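PDB 6SLN: RagA protein from Porphyromonas gingivalis, which probably imports peptides across the bacterial outer membrane as a TonB-dependent receptor, with a plug domain inside a beta barrel. Local coordinates for residues Y385-G390 with Y414-A419; L410-Y415 with E426-K431; L809-G814 with G820-T825; F793-Y798 with H919-A924. All blocks are in the same frame, centred on the assembly; numbering follows the deposited sequence.

Interaction 1 (Y385-G390 with Y414-A419)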
loop_
_atom_site.group_PDB
_atom_site.type_symbol
_atom_site.label_atom_id
_atom_site.label_comp_id
_atom_site.label_asym_id
_atom_site.label_seq_id
_atom_site.Cartn_x
_atom_site.Cartn_y
_atom_site.Cartn_z
ATOM N N TYR A 385 20.286 18.835 13.805
ATOM C CA TYR A 385 20.967 19.046 15.083
ATOM C C TYR A 385 20.131 18.377 16.166
ATOM O O TYR A 385 19.218 18.977 16.736
ATOM C CB TYR A 385 21.193 20.543 15.389
ATOM C CG TYR A 385 22.422 21.077 14.725
ATOM C CD1 TYR A 385 23.689 20.740 15.182
ATOM C CD2 TYR A 385 22.325 21.903 13.621
ATOM C CE1 TYR A 385 24.828 21.236 14.553
ATOM C CE2 TYR A 385 23.457 22.405 12.986
ATOM C CZ TYR A 385 24.698 22.071 13.450
ATOM O OH TYR A 385 25.798 22.570 12.800
ATOM N N TYR A 386 20.462 17.126 16.445
ATOM C CA TYR A 386 19.842 16.346 17.500
ATOM C C TYR A 386 20.922 15.983 18.506
ATOM O O TYR A 386 22.001 15.520 18.114
ATOM C CB TYR A 386 19.220 15.078 16.936
ATOM C CG TYR A 386 18.027 15.267 16.034
ATOM C CD1 TYR A 386 16.763 15.502 16.569
ATOM C CD2 TYR A 386 18.147 15.154 14.646
ATOM C CE1 TYR A 386 15.661 15.641 15.760
ATOM C CE2 TYR A 386 17.037 15.295 13.818
ATOM C CZ TYR A 386 15.798 15.538 14.386
ATOM O OH TYR A 386 14.676 15.686 13.595
ATOM N N MET A 387 20.647 16.186 19.793
ATOM C CA MET A 387 21.630 15.789 20.793
ATOM C C MET A 387 21.958 14.309 20.681
ATOM O O MET A 387 21.071 13.462 20.526
ATOM C CB MET A 387 21.144 16.068 22.200
ATOM C CG MET A 387 22.283 16.057 23.163
ATOM S SD MET A 387 22.125 17.465 24.228
ATOM C CE MET A 387 20.518 17.159 24.962
ATOM N N GLY A 388 23.244 14.008 20.740
ATOM C CA GLY A 388 23.718 12.652 20.671
ATOM C C GLY A 388 23.851 12.093 19.278
ATOM O O GLY A 388 24.349 10.970 19.127
ATOM N N SER A 389 23.447 12.833 18.252
ATOM C CA SER A 389 23.450 12.309 16.895
ATOM C C SER A 389 24.607 12.882 16.075
ATOM O O SER A 389 24.973 14.047 16.223
ATOM C CB SER A 389 22.115 12.608 16.221
ATOM O OG SER A 389 22.184 12.363 14.824
ATOM N N GLY A 390 25.196 12.045 15.225
ATOM C CA GLY A 390 26.086 12.486 14.177
ATOM C C GLY A 390 27.399 13.044 14.662
ATOM O O GLY A 390 27.740 13.005 15.842
ATOM N N TYR A 414 21.775 5.209 27.044
ATOM C CA TYR A 414 22.641 6.117 27.784
ATOM C C TYR A 414 21.777 7.198 28.419
ATOM O O TYR A 414 20.559 7.259 28.206
ATOM C CB TYR A 414 23.749 6.706 26.886
ATOM C CG TYR A 414 23.265 7.698 25.855
ATOM C CD1 TYR A 414 23.285 9.051 26.120
ATOM C CD2 TYR A 414 22.770 7.278 24.612
ATOM C CE1 TYR A 414 22.858 9.954 25.196
ATOM C CE2 TYR A 414 22.329 8.187 23.674
ATOM C CZ TYR A 414 22.367 9.535 23.980
ATOM O OH TYR A 414 21.927 10.487 23.067
ATOM N N TYR A 415 22.420 8.049 29.215
ATOM C CA TYR A 415 21.724 8.956 30.115
ATOM C C TYR A 415 22.201 10.398 29.959
ATOM O O TYR A 415 23.387 10.665 29.724
ATOM C CB TYR A 415 21.925 8.545 31.560
ATOM C CG TYR A 415 21.322 9.516 32.539
ATOM C CD1 TYR A 415 19.950 9.622 32.658
ATOM C CD2 TYR A 415 22.122 10.346 33.326
ATOM C CE1 TYR A 415 19.388 10.501 33.545
ATOM C CE2 TYR A 415 21.563 11.223 34.224
ATOM C CZ TYR A 415 20.194 11.290 34.325
ATOM O OH TYR A 415 19.600 12.149 35.196
ATOM N N MET A 416 21.261 11.325 30.149
ATOM C CA MET A 416 21.545 12.752 30.152
ATOM C C MET A 416 20.680 13.384 31.231
ATOM O O MET A 416 19.477 13.099 31.282
ATOM C CB MET A 416 21.248 13.360 28.789
ATOM C CG MET A 416 22.469 13.596 27.965
ATOM S SD MET A 416 22.057 14.276 26.359
ATOM C CE MET A 416 21.657 12.835 25.425
ATOM N N TYR A 417 21.291 14.217 32.095
ATOM C CA TYR A 417 20.591 14.719 33.278
ATOM C C TYR A 417 19.259 15.362 32.889
ATOM O O TYR A 417 19.155 16.053 31.870
ATOM C CB TYR A 417 21.451 15.722 34.058
ATOM C CG TYR A 417 20.697 16.288 35.250
ATOM C CD1 TYR A 417 20.494 15.522 36.394
ATOM C CD2 TYR A 417 20.151 17.565 35.223
ATOM C CE1 TYR A 417 19.781 16.015 37.485
ATOM C CE2 TYR A 417 19.434 18.071 36.320
ATOM C CZ TYR A 417 19.249 17.279 37.443
ATOM O OH TYR A 417 18.549 17.751 38.528
ATOM N N GLY A 418 18.224 15.102 33.694
ATOM C CA GLY A 418 16.890 15.592 33.423
ATOM C C GLY A 418 16.012 14.680 32.576
ATOM O O GLY A 418 14.781 14.812 32.632
ATOM N N ALA A 419 16.604 13.762 31.799
ATOM C CA ALA A 419 15.826 12.826 30.981
ATOM C C ALA A 419 14.821 12.061 31.826
ATOM O O ALA A 419 15.070 11.725 32.993
ATOM C CB ALA A 419 16.729 11.820 30.261
#
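Met387 and Met416 carry the apolar part of this contact. Their thioethers reach toward each other tip to tip. Met387 CE lies 3.6 Å from Met416 SD, and Met387 CG lies 3.7 Å from the same sulfur. The Met387 chain starts with CG anti to the backbone N (chi1 -163°), which sends CG toward Met416. Bends at chi2 and chi3 then keep SD and CE against the same sulfur.

The second kind of contact is a phenol against backbone. Tyr414 OH comes within 3.7 Å of Gly388 CA and 4.0 Å of Met387 O. This is packing beside a carbonyl, not a hydrogen bond. Gly388 is the third residue of a type II turn from Tyr386 to Ser389, closed by Ser389 N to Tyr386 O at 3.1 Å. Its positive phi suits that place. Met416 opens a second type II turn, which runs to Ala419.

Tyr414 also meets Trp301 edge-to-face. Tyr385, Tyr386 and Met387 pack on the bound peptide, and Tyr417 packs on the chain of another protein. Met387 thus touches both the bound peptide and the loop 414-419. The two loops therefore meet through flexible thioethers and dispersion forces.

Interaction 2 (L410-Y415 with E426-K431)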
loop_
_atom_site.group_PDB
_atom_site.type_symbol
_atom_site.label_atom_id
_atom_site.label_comp_id
_atom_site.label_asym_id
_atom_site.label_seq_id
_atom_site.Cartn_x
_atom_site.Cartn_y
_atom_site.Cartn_z
ATOM N N LEU A 410 29.120 -1.005 23.370
ATOM C CA LEU A 410 28.050 -0.021 23.443
ATOM C C LEU A 410 26.855 -0.602 24.196
ATOM O O LEU A 410 26.415 -1.720 23.918
ATOM C CB LEU A 410 27.678 0.406 22.024
ATOM C CG LEU A 410 27.476 1.877 21.668
ATOM C CD1 LEU A 410 28.431 2.777 22.388
ATOM C CD2 LEU A 410 27.652 2.024 20.172
ATOM N N ALA A 411 26.372 0.128 25.198
ATOM C CA ALA A 411 25.171 -0.281 25.916
ATOM C C ALA A 411 23.951 -0.141 24.999
ATOM O O ALA A 411 24.041 0.313 23.856
ATOM C CB ALA A 411 25.004 0.551 27.188
ATOM N N ASP A 412 22.780 -0.534 25.494
ATOM C CA ASP A 412 21.575 -0.269 24.712
ATOM C C ASP A 412 21.193 1.190 24.751
ATOM O O ASP A 412 20.438 1.656 23.896
ATOM C CB ASP A 412 20.391 -1.075 25.235
ATOM C CG ASP A 412 20.477 -2.519 24.862
ATOM O OD1 ASP A 412 21.197 -2.818 23.889
ATOM O OD2 ASP A 412 19.832 -3.350 25.535
ATOM N N VAL A 413 21.724 1.929 25.716
ATOM C CA VAL A 413 21.004 3.057 26.258
ATOM C C VAL A 413 22.020 3.907 27.000
ATOM O O VAL A 413 23.018 3.399 27.514
ATOM C CB VAL A 413 19.872 2.542 27.182
ATOM C CG1 VAL A 413 20.392 2.297 28.639
ATOM C CG2 VAL A 413 18.597 3.366 27.081
ATOM N N TYR A 414 21.775 5.209 27.044
ATOM C CA TYR A 414 22.641 6.117 27.784
ATOM C C TYR A 414 21.777 7.198 28.419
ATOM O O TYR A 414 20.559 7.259 28.206
ATOM C CB TYR A 414 23.749 6.706 26.886
ATOM C CG TYR A 414 23.265 7.698 25.855
ATOM C CD1 TYR A 414 23.285 9.051 26.120
ATOM C CD2 TYR A 414 22.770 7.278 24.612
ATOM C CE1 TYR A 414 22.858 9.954 25.196
ATOM C CE2 TYR A 414 22.329 8.187 23.674
ATOM C CZ TYR A 414 22.367 9.535 23.980
ATOM O OH TYR A 414 21.927 10.487 23.067
ATOM N N TYR A 415 22.420 8.049 29.215
ATOM C CA TYR A 415 21.724 8.956 30.115
ATOM C C TYR A 415 22.201 10.398 29.959
ATOM O O TYR A 415 23.387 10.665 29.724
ATOM C CB TYR A 415 21.925 8.545 31.560
ATOM C CG TYR A 415 21.322 9.516 32.539
ATOM C CD1 TYR A 415 19.950 9.622 32.658
ATOM C CD2 TYR A 415 22.122 10.346 33.326
ATOM C CE1 TYR A 415 19.388 10.501 33.545
ATOM C CE2 TYR A 415 21.563 11.223 34.224
ATOM C CZ TYR A 415 20.194 11.290 34.325
ATOM O OH TYR A 415 19.600 12.149 35.196
ATOM N N GLU A 426 22.681 3.979 19.001
ATOM C CA GLU A 426 22.428 3.682 17.593
ATOM C C GLU A 426 22.158 2.205 17.371
ATOM O O GLU A 426 21.088 1.860 16.840
ATOM C CB GLU A 426 23.585 4.185 16.720
ATOM C CG GLU A 426 23.855 5.690 16.787
ATOM C CD GLU A 426 22.675 6.550 16.374
ATOM O OE1 GLU A 426 21.866 6.107 15.544
ATOM O OE2 GLU A 426 22.567 7.687 16.878
ATOM N N PRO A 427 23.040 1.290 17.763
ATOM C CA PRO A 427 22.762 -0.122 17.454
ATOM C C PRO A 427 21.459 -0.591 18.054
ATOM O O PRO A 427 20.716 -1.343 17.412
ATOM C CB PRO A 427 23.966 -0.852 18.047
ATOM C CG PRO A 427 24.999 0.222 18.266
ATOM C CD PRO A 427 24.224 1.434 18.619
ATOM N N TYR A 428 21.130 -0.127 19.257
ATOM C CA TYR A 428 19.874 -0.562 19.844
ATOM C C TYR A 428 18.698 0.079 19.136
ATOM O O TYR A 428 17.674 -0.576 18.901
ATOM C CB TYR A 428 19.821 -0.235 21.329
ATOM C CG TYR A 428 18.578 -0.787 21.967
ATOM C CD1 TYR A 428 18.523 -2.118 22.383
ATOM C CD2 TYR A 428 17.451 0.006 22.129
ATOM C CE1 TYR A 428 17.396 -2.623 22.959
ATOM C CE2 TYR A 428 16.308 -0.499 22.698
ATOM C CZ TYR A 428 16.279 -1.812 23.101
ATOM O OH TYR A 428 15.125 -2.295 23.681
ATOM N N PHE A 429 18.826 1.366 18.799
ATOM C CA PHE A 429 17.756 2.040 18.086
ATOM C C PHE A 429 17.448 1.318 16.783
ATOM O O PHE A 429 16.281 1.067 16.468
ATOM C CB PHE A 429 18.128 3.503 17.831
ATOM C CG PHE A 429 17.010 4.303 17.274
ATOM C CD1 PHE A 429 15.949 4.676 18.082
ATOM C CD2 PHE A 429 16.990 4.639 15.932
ATOM C CE1 PHE A 429 14.876 5.384 17.557
ATOM C CE2 PHE A 429 15.928 5.364 15.401
ATOM C CZ PHE A 429 14.870 5.734 16.218
ATOM N N ALA A 430 18.483 0.929 16.038
ATOM C CA ALA A 430 18.266 0.290 14.746
ATOM C C ALA A 430 17.534 -1.035 14.890
ATOM O O ALA A 430 16.870 -1.487 13.949
ATOM C CB ALA A 430 19.600 0.089 14.024
ATOM N N LYS A 431 17.659 -1.674 16.051
ATOM C CA LYS A 431 17.024 -2.966 16.280
ATOM C C LYS A 431 15.534 -2.796 16.540
ATOM O O LYS A 431 14.724 -3.603 16.078
ATOM C CB LYS A 431 17.716 -3.670 17.450
ATOM C CG LYS A 431 17.998 -5.129 17.251
ATOM C CD LYS A 431 18.591 -5.712 18.514
ATOM C CE LYS A 431 19.925 -5.043 18.852
ATOM N NZ LYS A 431 20.651 -5.726 19.969
#
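Asp412 lies against the ring of Tyr428, the main pair of this contact. The two side chains cross obliquely, and the carboxylate and ring planes are 39° apart. The carboxylate is set along one side of the ring, by CD1 and CE1. Asp412 OD1 is nearest to Tyr428 CD1, while Asp412 OD2 is 3.6 Å from Tyr428 CE1. Asp412 CB adds to it at 3.6 Å from Tyr428 CD1. Tyr428 holds CG anti to its backbone N (chi1 -175°), which lays the ring alongside Asp412 and carries the hydroxyl on to Asn479, where OH is hydrogen-bonded to OD1. The ring also meets that of Tyr481.

The second pair is purely apolar. Leu410 and Pro427 cross at about a right angle. Leu410 CD2 sits against the proline ring, 3.7 Å from Pro427 CG and 3.8 Å from Pro427 CD.

These pairs join the run into the short strand 413-414 to the first turn of helix 426-432. The chain between them folds back as a small antiparallel pair, 413-414 with 423-424, and Asp412 is backbone-bonded to Thr425.

Lys431 NZ is 4.9 Å from Asp412 OD1, so the opposite charges probably attract without forming a salt bridge. The contact is thus held by packing, while the Asn479 bond steadies the ring that Asp412 lies against. Lys431 probably eases the negative charge that Asp412 brings beside that ring.

Interaction 3 (L809-G814 with G820-T825)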
loop_
_atom_site.group_PDB
_atom_site.type_symbol
_atom_site.label_atom_id
_atom_site.label_comp_id
_atom_site.label_asym_id
_atom_site.label_seq_id
_atom_site.Cartn_x
_atom_site.Cartn_y
_atom_site.Cartn_z
ATOM N N LEU A 809 32.423 42.396 18.956
ATOM C CA LEU A 809 32.498 43.602 18.158
ATOM C C LEU A 809 32.324 43.258 16.684
ATOM O O LEU A 809 32.804 42.222 16.209
ATOM C CB LEU A 809 33.832 44.327 18.399
ATOM C CG LEU A 809 33.952 45.106 19.718
ATOM C CD1 LEU A 809 35.170 46.034 19.739
ATOM C CD2 LEU A 809 32.691 45.902 20.001
ATOM N N TRP A 810 31.628 44.134 15.967
ATOM C CA TRP A 810 31.487 44.018 14.526
ATOM C C TRP A 810 31.809 45.355 13.875
ATOM O O TRP A 810 31.628 46.421 14.473
ATOM C CB TRP A 810 30.068 43.559 14.121
ATOM C CG TRP A 810 29.702 42.243 14.703
ATOM C CD1 TRP A 810 29.845 41.020 14.118
ATOM C CD2 TRP A 810 29.142 42.008 16.000
ATOM N NE1 TRP A 810 29.395 40.028 14.970
ATOM C CE2 TRP A 810 28.964 40.610 16.134
ATOM C CE3 TRP A 810 28.781 42.840 17.066
ATOM C CZ2 TRP A 810 28.439 40.033 17.290
ATOM C CZ3 TRP A 810 28.256 42.267 18.213
ATOM C CH2 TRP A 810 28.093 40.875 18.316
ATOM N N TYR A 811 32.300 45.291 12.645
ATOM C CA TYR A 811 32.513 46.515 11.897
ATOM C C TYR A 811 31.189 47.029 11.364
ATOM O O TYR A 811 30.284 46.261 11.021
ATOM C CB TYR A 811 33.480 46.297 10.741
ATOM C CG TYR A 811 34.880 45.942 11.164
ATOM C CD1 TYR A 811 35.637 46.815 11.938
ATOM C CD2 TYR A 811 35.448 44.716 10.794
ATOM C CE1 TYR A 811 36.926 46.477 12.332
ATOM C CE2 TYR A 811 36.732 44.375 11.181
ATOM C CZ TYR A 811 37.461 45.256 11.947
ATOM O OH TYR A 811 38.726 44.916 12.327
ATOM N N VAL A 812 31.078 48.353 11.301
ATOM C CA VAL A 812 29.939 49.023 10.705
ATOM C C VAL A 812 30.272 49.280 9.215
ATOM O O VAL A 812 31.172 50.092 8.955
ATOM C CB VAL A 812 29.611 50.327 11.428
ATOM C CG1 VAL A 812 28.224 50.819 11.031
ATOM C CG2 VAL A 812 29.750 50.111 12.943
ATOM N N PRO A 813 29.601 48.628 8.287
ATOM C CA PRO A 813 29.992 48.768 6.874
ATOM C C PRO A 813 29.964 50.221 6.422
ATOM O O PRO A 813 29.019 50.967 6.703
ATOM C CB PRO A 813 28.955 47.918 6.129
ATOM C CG PRO A 813 27.871 47.638 7.129
ATOM C CD PRO A 813 28.507 47.664 8.468
ATOM N N GLY A 814 31.022 50.615 5.738
ATOM C CA GLY A 814 31.215 51.983 5.286
ATOM C C GLY A 814 31.919 52.887 6.275
ATOM O O GLY A 814 32.883 53.561 5.918
ATOM N N GLY A 820 41.005 56.877 10.845
ATOM C CA GLY A 820 41.185 56.111 9.626
ATOM C C GLY A 820 40.863 54.634 9.735
ATOM O O GLY A 820 40.782 53.960 8.700
ATOM N N ASN A 821 40.680 54.104 10.941
ATOM C CA ASN A 821 40.309 52.707 11.090
ATOM C C ASN A 821 38.795 52.538 10.979
ATOM O O ASN A 821 38.015 53.477 11.175
ATOM C CB ASN A 821 40.780 52.152 12.435
ATOM C CG ASN A 821 42.129 52.674 12.842
ATOM O OD1 ASN A 821 43.158 52.240 12.318
ATOM N ND2 ASN A 821 42.143 53.605 13.796
ATOM N N LYS A 822 38.383 51.311 10.675
ATOM C CA LYS A 822 36.965 50.996 10.585
ATOM C C LYS A 822 36.292 51.121 11.950
ATOM O O LYS A 822 36.912 50.910 13.001
ATOM C CB LYS A 822 36.776 49.592 10.029
ATOM C CG LYS A 822 37.620 49.301 8.804
ATOM C CD LYS A 822 37.499 47.838 8.386
ATOM C CE LYS A 822 36.047 47.423 8.253
ATOM N NZ LYS A 822 35.208 48.496 7.617
ATOM N N VAL A 823 35.006 51.491 11.927
ATOM C CA VAL A 823 34.234 51.715 13.144
ATOM C C VAL A 823 33.675 50.385 13.616
ATOM O O VAL A 823 33.219 49.564 12.809
ATOM C CB VAL A 823 33.102 52.733 12.910
ATOM C CG1 VAL A 823 32.195 52.817 14.132
ATOM C CG2 VAL A 823 33.669 54.097 12.573
ATOM N N THR A 824 33.713 50.168 14.925
ATOM C CA THR A 824 33.187 48.960 15.531
ATOM C C THR A 824 31.971 49.300 16.385
ATOM O O THR A 824 31.739 50.450 16.754
ATOM C CB THR A 824 34.260 48.243 16.375
ATOM O OG1 THR A 824 34.635 49.041 17.507
ATOM C CG2 THR A 824 35.488 47.949 15.529
ATOM N N THR A 825 31.177 48.279 16.684
ATOM C CA THR A 825 30.062 48.463 17.594
ATOM C C THR A 825 29.899 47.198 18.425
ATOM O O THR A 825 30.227 46.097 17.970
ATOM C CB THR A 825 28.775 48.795 16.829
ATOM O OG1 THR A 825 27.730 49.068 17.760
ATOM C CG2 THR A 825 28.354 47.638 15.935
#
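Trp810 and Thr825 exchange two backbone hydrogen bonds. Trp810 N gives to Thr825 O at 3.1 Å, nearly straight at 161°. Thr825 N gives to Trp810 O at 2.9 Å. Further along, Val812 N gives to Val823 O at 2.9 Å. Tyr811 and Thr824 form the non-hydrogen-bonded antiparallel pair between. Tyr811 N is used on the other edge of its strand, where it bonds to the backbone of Glu797.

The indole is satisfied outside the strand pair, by Trp810 NE1 to Asp917 OD2. Thr825 OG1 has a weak bond from Gln827 N.

Lys822 crosses Tyr811 at about a right angle. The bend at chi3 brings Lys822 CE over one face of the Tyr811 ring, 3.8 Å from the centroid, as a CH-pi contact. Thr824 CG2 touches the same ring at Tyr811 CD1 (3.8 Å). Away from that ring, Val812 CG2 meets Val823 CG1 at 3.8 Å.

Strands 807-812 and 822-825 are neighbours in a small antiparallel sheet, and the chain turns a corner at Pro813 and Gly814. Backbone bonds set the register, while alkyl and aromatic contacts pack beside them at the protein surface.

Interaction 4 (F793-Y798 with H919-A924)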
loop_
_atom_site.group_PDB
_atom_site.type_symbol
_atom_site.label_atom_id
_atom_site.label_comp_id
_atom_site.label_asym_id
_atom_site.label_seq_id
_atom_site.Cartn_x
_atom_site.Cartn_y
_atom_site.Cartn_z
ATOM N N PHE A 793 28.251 35.531 -0.157
ATOM C CA PHE A 793 27.881 35.429 1.247
ATOM C C PHE A 793 27.472 36.796 1.791
ATOM O O PHE A 793 27.819 37.847 1.245
ATOM C CB PHE A 793 29.022 34.812 2.071
ATOM C CG PHE A 793 29.119 33.321 1.917
ATOM C CD1 PHE A 793 28.251 32.480 2.615
ATOM C CD2 PHE A 793 30.034 32.755 1.036
ATOM C CE1 PHE A 793 28.313 31.120 2.468
ATOM C CE2 PHE A 793 30.090 31.380 0.877
ATOM C CZ PHE A 793 29.229 30.567 1.602
ATOM N N TYR A 794 26.709 36.770 2.877
ATOM C CA TYR A 794 26.092 37.993 3.380
ATOM C C TYR A 794 26.006 37.874 4.893
ATOM O O TYR A 794 25.242 37.046 5.410
ATOM C CB TYR A 794 24.712 38.210 2.747
ATOM C CG TYR A 794 24.076 39.553 3.076
ATOM C CD1 TYR A 794 23.218 39.690 4.171
ATOM C CD2 TYR A 794 24.341 40.684 2.300
ATOM C CE1 TYR A 794 22.637 40.908 4.476
ATOM C CE2 TYR A 794 23.763 41.911 2.596
ATOM C CZ TYR A 794 22.912 42.017 3.688
ATOM O OH TYR A 794 22.335 43.232 4.003
ATOM N N MET A 795 26.788 38.694 5.593
ATOM C CA MET A 795 26.847 38.639 7.049
ATOM C C MET A 795 27.547 39.888 7.560
ATOM O O MET A 795 28.151 40.646 6.793
ATOM C CB MET A 795 27.577 37.389 7.543
ATOM C CG MET A 795 28.911 37.133 6.864
ATOM S SD MET A 795 29.402 35.409 7.041
ATOM C CE MET A 795 28.362 34.586 5.850
ATOM N N ALA A 796 27.441 40.099 8.869
ATOM C CA ALA A 796 28.265 41.109 9.511
ATOM C C ALA A 796 29.718 40.661 9.486
ATOM O O ALA A 796 30.016 39.466 9.401
ATOM C CB ALA A 796 27.808 41.351 10.947
ATOM N N GLU A 797 30.626 41.633 9.518
ATOM C CA GLU A 797 32.058 41.357 9.569
ATOM C C GLU A 797 32.497 41.394 11.027
ATOM O O GLU A 797 32.571 42.467 11.634
ATOM C CB GLU A 797 32.842 42.354 8.725
ATOM C CG GLU A 797 32.395 42.373 7.275
ATOM C CD GLU A 797 33.380 43.072 6.364
ATOM O OE1 GLU A 797 34.292 43.769 6.870
ATOM O OE2 GLU A 797 33.234 42.923 5.135
ATOM N N TYR A 798 32.761 40.212 11.583
ATOM C CA TYR A 798 33.201 40.071 12.964
ATOM C C TYR A 798 34.527 40.783 13.163
ATOM O O TYR A 798 35.460 40.592 12.381
ATOM C CB TYR A 798 33.339 38.582 13.307
ATOM C CG TYR A 798 33.689 38.337 14.749
ATOM C CD1 TYR A 798 32.751 38.536 15.751
ATOM C CD2 TYR A 798 34.968 37.925 15.116
ATOM C CE1 TYR A 798 33.074 38.331 17.071
ATOM C CE2 TYR A 798 35.293 37.707 16.429
ATOM C CZ TYR A 798 34.343 37.913 17.400
ATOM O OH TYR A 798 34.658 37.705 18.718
ATOM N N HIS A 919 33.472 35.221 11.367
ATOM C CA HIS A 919 33.822 34.027 12.123
ATOM C C HIS A 919 32.691 33.041 11.894
ATOM O O HIS A 919 31.534 33.444 11.793
ATOM C CB HIS A 919 33.997 34.318 13.617
ATOM C CG HIS A 919 32.817 33.925 14.454
ATOM N ND1 HIS A 919 31.765 34.781 14.701
ATOM C CD2 HIS A 919 32.507 32.761 15.075
ATOM C CE1 HIS A 919 30.861 34.164 15.443
ATOM N NE2 HIS A 919 31.286 32.935 15.682
ATOM N N LEU A 920 33.030 31.763 11.778
ATOM C CA LEU A 920 32.140 30.720 11.255
ATOM C C LEU A 920 32.184 30.649 9.735
ATOM O O LEU A 920 31.894 29.589 9.178
ATOM C CB LEU A 920 30.672 30.866 11.692
ATOM C CG LEU A 920 30.355 30.949 13.185
ATOM C CD1 LEU A 920 28.881 30.716 13.434
ATOM C CD2 LEU A 920 31.195 29.962 13.969
ATOM N N LEU A 921 32.523 31.727 9.030
ATOM C CA LEU A 921 32.683 31.607 7.575
ATOM C C LEU A 921 34.100 31.129 7.294
ATOM O O LEU A 921 35.044 31.913 7.330
ATOM C CB LEU A 921 32.393 32.919 6.854
ATOM C CG LEU A 921 32.386 32.801 5.318
ATOM C CD1 LEU A 921 31.358 31.751 4.809
ATOM C CD2 LEU A 921 32.194 34.178 4.633
ATOM N N GLU A 922 34.262 29.847 6.998
ATOM C CA GLU A 922 35.591 29.273 6.860
ATOM C C GLU A 922 35.933 28.988 5.406
ATOM O O GLU A 922 35.065 28.658 4.597
ATOM C CB GLU A 922 35.714 27.978 7.663
ATOM C CG GLU A 922 35.565 28.157 9.153
ATOM C CD GLU A 922 35.765 26.853 9.888
ATOM O OE1 GLU A 922 36.666 26.094 9.468
ATOM O OE2 GLU A 922 35.019 26.575 10.857
ATOM N N ASN A 923 37.224 29.099 5.099
ATOM C CA ASN A 923 37.780 28.639 3.833
ATOM C C ASN A 923 37.681 27.125 3.689
ATOM O O ASN A 923 38.566 26.387 4.151
ATOM C CB ASN A 923 39.237 29.073 3.723
ATOM C CG ASN A 923 39.785 28.898 2.337
ATOM O OD1 ASN A 923 39.540 27.880 1.678
ATOM N ND2 ASN A 923 40.517 29.898 1.868
ATOM N N ALA A 924 36.617 26.649 3.041
ATOM C CA ALA A 924 36.400 25.222 2.858
ATOM C C ALA A 924 37.009 24.693 1.557
ATOM O O ALA A 924 36.569 23.651 1.051
ATOM C CB ALA A 924 34.905 24.899 2.927
#
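Leu921 loses the most surface here, because it touches both Phe793 and Met795. Its CG is anti to the backbone N (chi1 -173°), and the two methyls part company beyond it. Leu921 CD1 sits over the centre of the Phe793 ring, 3.8 Å from the centroid and 6° off the normal, a CH-pi contact. Leu921 CD2 turns to Met795, 3.9 Å from its SD. Strand 921-937 is thus packed against strand 792-802 through Leu921.

His919 and Tyr798 make the second part. The edge of the imidazole points at the face of the phenol ring, with centroids 5.0 Å apart and planes at 60°. His919 ND1 leads, 4.0 Å from Tyr798 CD1, above the ring and offset toward its rim. His919 CB adds a contact 4.0 Å from Tyr798 CD2. Tyr798 is held nearby through its backbone N, which bonds to Thr918 OG1.

Glu922, next to Leu921, faces elsewhere and forms salt bridges with Arg876 and Lys968. The contact thus joins a barrel strand to the antiparallel sheet of strand 792-802. Alkyl, thioether and phenyl groups pack at one end and imidazole meets phenol at the other, so dispersion dominates, with a probable electrostatic share in the His919-Tyr798 pair.

In the fold
From the N terminus, interaction 1 comes first and closes a loop that holds helix 390-396. The second segment of interaction 1 overlaps the first of interaction 2, at Tyr414 and Tyr415. Interaction 2 closes a shorter loop that contains strand 423-424, the partner of 413-414. Much later, 793-798 opens interaction 4, which closes only at 919-924. Interaction 3 falls wholly within that span and pairs two nearby antiparallel strands. Interactions 3 and 4 touch, because strands 792-802 and 807-812 are neighbours in one sheet. Interaction 4 ties that sheet to barrel strand 921-937. Interactions 1 and 4 come within about 9 Å at their nearest atoms, without touching.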